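Mandelate racemase/muconate lactonizing enzyme family protein (Bradyrhizobium sp. ORS 278, PDB 3TOY) belongs to the mandelate racemase/muconate lactonizing enzyme family of the enolase superfamily, pairing a capping N-terminal domain with a modified TIM-barrel domain that carries a metal site. Local coordinates at residues 33-38 against 370-375; 293-298 against 302-307. All blocks are in the same frame, centred on the assembly; numbering follows the deposited sequence.

Contact 1. Residues 33-38 against 370-375; sequences TARAVI and LAWNES
Arg35 and Glu374 meet end-on, two nitrogens of the guanidinium facing the two oxygens of the carboxylate in a bidentate salt bridge. NH1 of Arg35 reaches OE1 of Glu374 at 2.9 Å, nearly straight, along the syn lone pair of that oxygen and almost in the guanidinium plane. The second bond, from NH2 of Arg35 to OE2 of Glu374 at 3.0 Å, is more bent, its N-H...O angle 152°, and its acceptor lies tilted from the guanidinium plane. The two flat groups are nearly coplanar. Glu374 stands in the first turn of helix 374-380, and a bend at chi2 (-69°) turns its carboxylate toward the strand. Trp372 borders the same guanidinium at its edge: CD1 of the indole lies 3.4 Å from NH2 of Arg35, and the two planes are steeply inclined, 74° apart. This is not a stack, and the indole's NE1 is hydrogen-bonded to Asp61 on strand 50-64, whose OD2 also forms a long, weak ion pair with Arg35. Beyond the charges, the side chains of Arg35 and Trp372 both touch Val377 of the helix. The guanidinium would favour the ionised form of Glu374, and the paired bonds restrict its own rotation while fastening the start of helix 374-380 to strand 29-47, the strand that 381-382 joins.

Contact 2. Residues 293-298 against 302-307; sequences PDLMKV and TGWLNV. With P4C (O-acetaldehydyl-hexaethylene glycol), chain H.
Trp304 presents its indole to the loop 293-298, which reaches the ring from several directions. At the edge, near the ring plane, lies the carbonyl oxygen of Pro293, 3.6 Å from CZ3 of Trp304; CG1 of Val298 approaches near that plane too, beside the helix backbone. Leu295 comes in obliquely, its CD2 3.8 Å from CE3 of Trp304 and equally close to that residue's CB. The side chains of Pro293 and Trp304 cross at about a right angle, with CB of Pro293 4.0 Å from CZ3 of Trp304. The indole extends from the helix with CG opposite the backbone N (chi1 178°), which carries its six-membered ring to the loop, while NE1 is satisfied by Thr334.

Val298 and Val307 meet through methyl groups, CG2 to CG2 at 3.5 Å. The side chains of Pro293 and Val307 run past each other in opposite directions, with CG of Pro293 4.0 Å from CG1 of Val307. Where the backbones come closest, Gly303 gives a CA-H...O contact to O of Val298 at 3.3 Å, a buried carbonyl with no hydrogen-bond partner in the model. Within the loop, Asp294 forms an Asx turn, its OD1 accepting from N of Met296.

Leu305 and Asn306, on another side of the helix, border a bound o-acetaldehydyl-hexaethylene glycol. The loop follows barrel strand 290-291 and leads into helix 300-314; Phe279 of helix 275-285 packs on Pro293, Val298 and Val307, and helix 324-330 meets Leu295 and Trp304.

In the fold
Contact 1 and contact 2 illustrate how one chain combines long-range and local contacts. Their centres lie 23 Å apart, and their nearest atoms are about 8 Å from each other without touching. Contact 1 joins segments whose nearest ends are 332 residues apart, on strand 29-47 of the antiparallel N-terminal sheet and at the start of helix 374-380, and so closes a long loop of chain. Nested inside it, contact 2 is local: the loop after strand 290-291 folds onto helix 300-314 only a few residues later, within the barrel domain. The first therefore brings the C-terminal end of the chain back to the N-terminal sheet, which that end completes with strand 381-382, whereas the second lies within one buried strand-to-helix connection of the barrel.

Contact 1. Residues 33-38 against 370-375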
loop_
_atom_site.group_PDB
_atom_site.type_symbol
_atom_site.label_atom_id
_atom_site.label_comp_id
_atom_site.label_asym_id
_atom_site.label_seq_id
_atom_site.Cartn_x
_atom_site.Cartn_y
_atom_site.Cartn_z
ATOM N N THR A 33 25.951 43.421 7.122
ATOM C CA THR A 33 27.351 43.107 6.987
ATOM C C THR A 33 27.611 41.741 7.603
ATOM O O THR A 33 26.902 41.317 8.509
ATOM C CB THR A 33 28.248 44.183 7.645
ATOM O OG1 THR A 33 28.142 44.104 9.071
ATOM C CG2 THR A 33 27.820 45.561 7.186
ATOM N N ALA A 34 28.621 41.055 7.092
ATOM C CA ALA A 34 28.984 39.750 7.605
ATOM C C ALA A 34 30.475 39.684 7.827
ATOM O O ALA A 34 31.258 40.170 7.007
ATOM C CB ALA A 34 28.546 38.659 6.604
ATOM N N ARG A 35 30.879 39.071 8.930
ATOM C CA ARG A 35 32.300 38.860 9.176
ATOM C C ARG A 35 32.603 37.396 9.449
ATOM O O ARG A 35 31.810 36.701 10.087
ATOM C CB ARG A 35 32.779 39.714 10.353
ATOM C CG ARG A 35 32.620 41.232 10.143
ATOM C CD ARG A 35 33.007 41.992 11.412
ATOM N NE ARG A 35 31.981 41.898 12.448
ATOM C CZ ARG A 35 32.132 42.327 13.697
ATOM N NH1 ARG A 35 33.272 42.896 14.073
ATOM N NH2 ARG A 35 31.139 42.199 14.567
ATOM N N ALA A 36 33.761 36.943 8.985
ATOM C CA ALA A 36 34.216 35.581 9.225
ATOM C C ALA A 36 35.196 35.521 10.396
ATOM O O ALA A 36 36.110 36.346 10.491
ATOM C CB ALA A 36 34.868 35.028 7.955
ATOM N N VAL A 37 35.014 34.551 11.288
ATOM C CA VAL A 37 35.974 34.310 12.362
ATOM C C VAL A 37 36.283 32.831 12.456
ATOM O O VAL A 37 35.486 31.992 12.024
ATOM C CB VAL A 37 35.477 34.792 13.730
ATOM C CG1 VAL A 37 35.258 36.304 13.725
ATOM C CG2 VAL A 37 34.185 34.086 14.134
ATOM N N ILE A 38 37.445 32.512 13.007
ATOM C CA ILE A 38 37.746 31.140 13.360
ATOM C C ILE A 38 38.087 31.082 14.841
ATOM O O ILE A 38 39.161 31.522 15.268
ATOM C CB ILE A 38 38.880 30.567 12.504
ATOM C CG1 ILE A 38 38.538 30.716 11.014
ATOM C CG2 ILE A 38 39.151 29.109 12.875
ATOM C CD1 ILE A 38 39.580 30.163 10.083
ATOM N N LEU A 370 22.418 37.479 21.336
ATOM C CA LEU A 370 23.658 37.389 20.581
ATOM C C LEU A 370 24.205 38.804 20.349
ATOM O O LEU A 370 23.683 39.544 19.525
ATOM C CB LEU A 370 23.426 36.693 19.233
ATOM C CG LEU A 370 22.907 35.244 19.262
ATOM C CD1 LEU A 370 22.743 34.726 17.828
ATOM C CD2 LEU A 370 23.847 34.359 20.037
ATOM N N ALA A 371 25.218 39.181 21.111
ATOM C CA ALA A 371 25.924 40.445 20.896
ATOM C C ALA A 371 27.385 40.076 20.917
ATOM O O ALA A 371 27.786 39.177 21.661
ATOM C CB ALA A 371 25.601 41.424 21.992
ATOM N N TRP A 372 28.187 40.747 20.103
ATOM C CA TRP A 372 29.565 40.336 19.940
ATOM C C TRP A 372 30.506 40.942 20.981
ATOM O O TRP A 372 30.423 42.129 21.309
ATOM C CB TRP A 372 30.072 40.708 18.554
ATOM C CG TRP A 372 29.072 40.511 17.473
ATOM C CD1 TRP A 372 28.588 41.458 16.614
ATOM C CD2 TRP A 372 28.414 39.283 17.134
ATOM N NE1 TRP A 372 27.681 40.890 15.755
ATOM C CE2 TRP A 372 27.552 39.557 16.053
ATOM C CE3 TRP A 372 28.477 37.979 17.637
ATOM C CZ2 TRP A 372 26.753 38.578 15.466
ATOM C CZ3 TRP A 372 27.680 37.006 17.054
ATOM C CH2 TRP A 372 26.829 37.312 15.982
ATOM N N ASN A 373 31.391 40.102 21.498
ATOM C CA ASN A 373 32.585 40.567 22.189
ATOM C C ASN A 373 33.571 41.021 21.103
ATOM O O ASN A 373 34.345 40.224 20.569
ATOM C CB ASN A 373 33.161 39.428 23.027
ATOM C CG ASN A 373 34.500 39.776 23.657
ATOM O OD1 ASN A 373 35.059 40.850 23.422
ATOM N ND2 ASN A 373 35.022 38.857 24.460
ATOM N N GLU A 374 33.521 42.307 20.759
ATOM C CA GLU A 374 34.323 42.824 19.644
ATOM C C GLU A 374 35.843 42.607 19.759
ATOM O O GLU A 374 36.521 42.381 18.752
ATOM C CB GLU A 374 34.009 44.303 19.394
ATOM C CG GLU A 374 32.602 44.557 18.857
ATOM C CD GLU A 374 32.423 44.045 17.444
ATOM O OE1 GLU A 374 33.431 43.642 16.823
ATOM O OE2 GLU A 374 31.275 44.048 16.953
ATOM N N SER A 375 36.394 42.689 20.966
ATOM C CA SER A 375 37.829 42.488 21.096
ATOM C C SER A 375 38.178 41.055 20.680
ATOM O O SER A 375 39.186 40.809 20.021
ATOM C CB SER A 375 38.331 42.841 22.508
ATOM O OG SER A 375 38.089 41.809 23.449
#

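Contact 2. Residues 293-298 against 302-307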
loop_
_atom_site.group_PDB
_atom_site.type_symbol
_atom_site.label_atom_id
_atom_site.label_comp_id
_atom_site.label_asym_id
_atom_site.label_seq_id
_atom_site.Cartn_x
_atom_site.Cartn_y
_atom_site.Cartn_z
ATOM N N PRO A 293 16.376 19.555 13.454
ATOM C CA PRO A 293 16.723 20.554 12.445
ATOM C C PRO A 293 17.863 21.464 12.938
ATOM O O PRO A 293 18.044 21.621 14.149
ATOM C CB PRO A 293 15.435 21.360 12.275
ATOM C CG PRO A 293 14.332 20.493 12.851
ATOM C CD PRO A 293 14.974 19.660 13.909
ATOM N N ASP A 294 18.620 21.995 11.984
ATOM C CA ASP A 294 19.638 23.028 12.206
ATOM C C ASP A 294 19.013 24.348 11.779
ATOM O O ASP A 294 18.509 24.480 10.649
ATOM C CB ASP A 294 20.848 22.704 11.317
ATOM C CG ASP A 294 22.044 23.624 11.573
ATOM O OD1 ASP A 294 21.831 24.848 11.787
ATOM O OD2 ASP A 294 23.179 23.105 11.553
ATOM N N LEU A 295 19.012 25.330 12.671
ATOM C CA LEU A 295 18.435 26.614 12.312
ATOM C C LEU A 295 19.081 27.206 11.055
ATOM O O LEU A 295 18.449 28.002 10.382
ATOM C CB LEU A 295 18.533 27.602 13.486
ATOM C CG LEU A 295 17.483 27.369 14.575
ATOM C CD1 LEU A 295 17.903 28.051 15.895
ATOM C CD2 LEU A 295 16.113 27.853 14.142
ATOM N N MET A 296 20.324 26.828 10.750
ATOM C CA MET A 296 21.006 27.358 9.559
ATOM C C MET A 296 20.479 26.749 8.267
ATOM O O MET A 296 20.723 27.283 7.193
ATOM C CB MET A 296 22.491 27.012 9.563
ATOM C CG MET A 296 23.288 27.407 10.747
ATOM S SD MET A 296 25.006 27.081 10.285
ATOM C CE MET A 296 25.169 25.294 10.418
ATOM N N LYS A 297 19.810 25.599 8.352
ATOM C CA LYS A 297 19.428 24.880 7.105
ATOM C C LYS A 297 17.912 24.708 6.991
ATOM O O LYS A 297 17.365 24.555 5.894
ATOM C CB LYS A 297 20.111 23.514 7.064
ATOM C CG LYS A 297 21.626 23.597 6.983
ATOM C CD LYS A 297 22.253 22.257 6.671
ATOM C CE LYS A 297 23.747 22.391 6.374
ATOM N NZ LYS A 297 24.392 21.098 5.997
ATOM N N VAL A 298 17.238 24.780 8.126
ATOM C CA VAL A 298 15.772 24.702 8.163
ATOM C C VAL A 298 15.025 25.983 7.753
ATOM O O VAL A 298 13.795 25.960 7.623
ATOM C CB VAL A 298 15.296 24.228 9.556
ATOM C CG1 VAL A 298 15.278 25.394 10.533
ATOM C CG2 VAL A 298 13.874 23.637 9.482
ATOM N N THR A 302 11.820 31.214 11.268
ATOM C CA THR A 302 10.591 31.169 10.515
ATOM C C THR A 302 10.345 29.721 9.988
ATOM O O THR A 302 9.236 29.180 10.128
ATOM C CB THR A 302 10.628 32.186 9.348
ATOM O OG1 THR A 302 10.721 33.519 9.905
ATOM C CG2 THR A 302 9.342 32.102 8.506
ATOM N N GLY A 303 11.387 29.140 9.407
ATOM C CA GLY A 303 11.346 27.746 8.894
ATOM C C GLY A 303 11.157 26.734 10.037
ATOM O O GLY A 303 10.364 25.771 9.916
ATOM N N TRP A 304 11.856 26.942 11.150
ATOM C CA TRP A 304 11.724 26.063 12.330
ATOM C C TRP A 304 10.283 25.932 12.781
ATOM O O TRP A 304 9.802 24.809 13.063
ATOM C CB TRP A 304 12.573 26.586 13.501
ATOM C CG TRP A 304 12.448 25.778 14.746
ATOM C CD1 TRP A 304 11.401 25.753 15.588
ATOM C CD2 TRP A 304 13.412 24.858 15.268
ATOM N NE1 TRP A 304 11.635 24.873 16.616
ATOM C CE2 TRP A 304 12.863 24.303 16.435
ATOM C CE3 TRP A 304 14.673 24.433 14.846
ATOM C CZ2 TRP A 304 13.532 23.361 17.202
ATOM C CZ3 TRP A 304 15.334 23.492 15.600
ATOM C CH2 TRP A 304 14.772 22.978 16.776
ATOM N N LEU A 305 9.583 27.069 12.881
ATOM C CA LEU A 305 8.200 27.053 13.364
ATOM C C LEU A 305 7.262 26.234 12.455
ATOM O O LEU A 305 6.338 25.557 12.942
ATOM C CB LEU A 305 7.666 28.484 13.560
ATOM C CG LEU A 305 8.387 29.282 14.655
ATOM C CD1 LEU A 305 7.969 30.758 14.575
ATOM C CD2 LEU A 305 8.161 28.728 16.070
ATOM N N ASN A 306 7.471 26.298 11.150
ATOM C CA ASN A 306 6.725 25.471 10.199
ATOM C C ASN A 306 6.983 23.996 10.517
ATOM O O ASN A 306 6.048 23.192 10.659
ATOM C CB ASN A 306 7.216 25.777 8.776
ATOM C CG ASN A 306 6.401 25.085 7.665
ATOM O OD1 ASN A 306 6.191 23.848 7.637
ATOM N ND2 ASN A 306 5.990 25.901 6.685
ATOM N N VAL A 307 8.266 23.646 10.605
ATOM C CA VAL A 307 8.661 22.253 10.899
ATOM C C VAL A 307 8.147 21.775 12.276
ATOM O O VAL A 307 7.828 20.611 12.454
ATOM C CB VAL A 307 10.209 22.044 10.756
ATOM C CG1 VAL A 307 10.633 20.624 11.217
ATOM C CG2 VAL A 307 10.629 22.238 9.290
HETATM O O1 P4C H . 3.815 25.907 15.069
HETATM C C2 P4C H . 4.951 26.441 15.767
HETATM C C3 P4C H . 4.532 27.100 17.079
HETATM O O4 P4C H . 4.218 28.481 16.870
HETATM C C5 P4C H . 4.594 29.299 17.991
HETATM C C6 P4C H . 4.120 30.742 17.831
HETATM O O7 P4C H . 4.931 31.432 16.881
HETATM C C8 P4C H . 4.350 32.612 16.316
HETATM C C9 P4C H . 5.165 32.996 15.082
HETATM O O10 P4C H . 4.397 32.763 13.896
HETATM C C11 P4C H . 5.192 32.639 12.716
HETATM C C12 P4C H . 4.317 32.126 11.574
HETATM O O13 P4C H . 4.065 30.721 11.707
HETATM C C14 P4C H . 3.510 30.169 10.507
HETATM C C15 P4C H . 3.021 28.747 10.771
HETATM O O16 P4C H . 4.090 27.818 10.571
#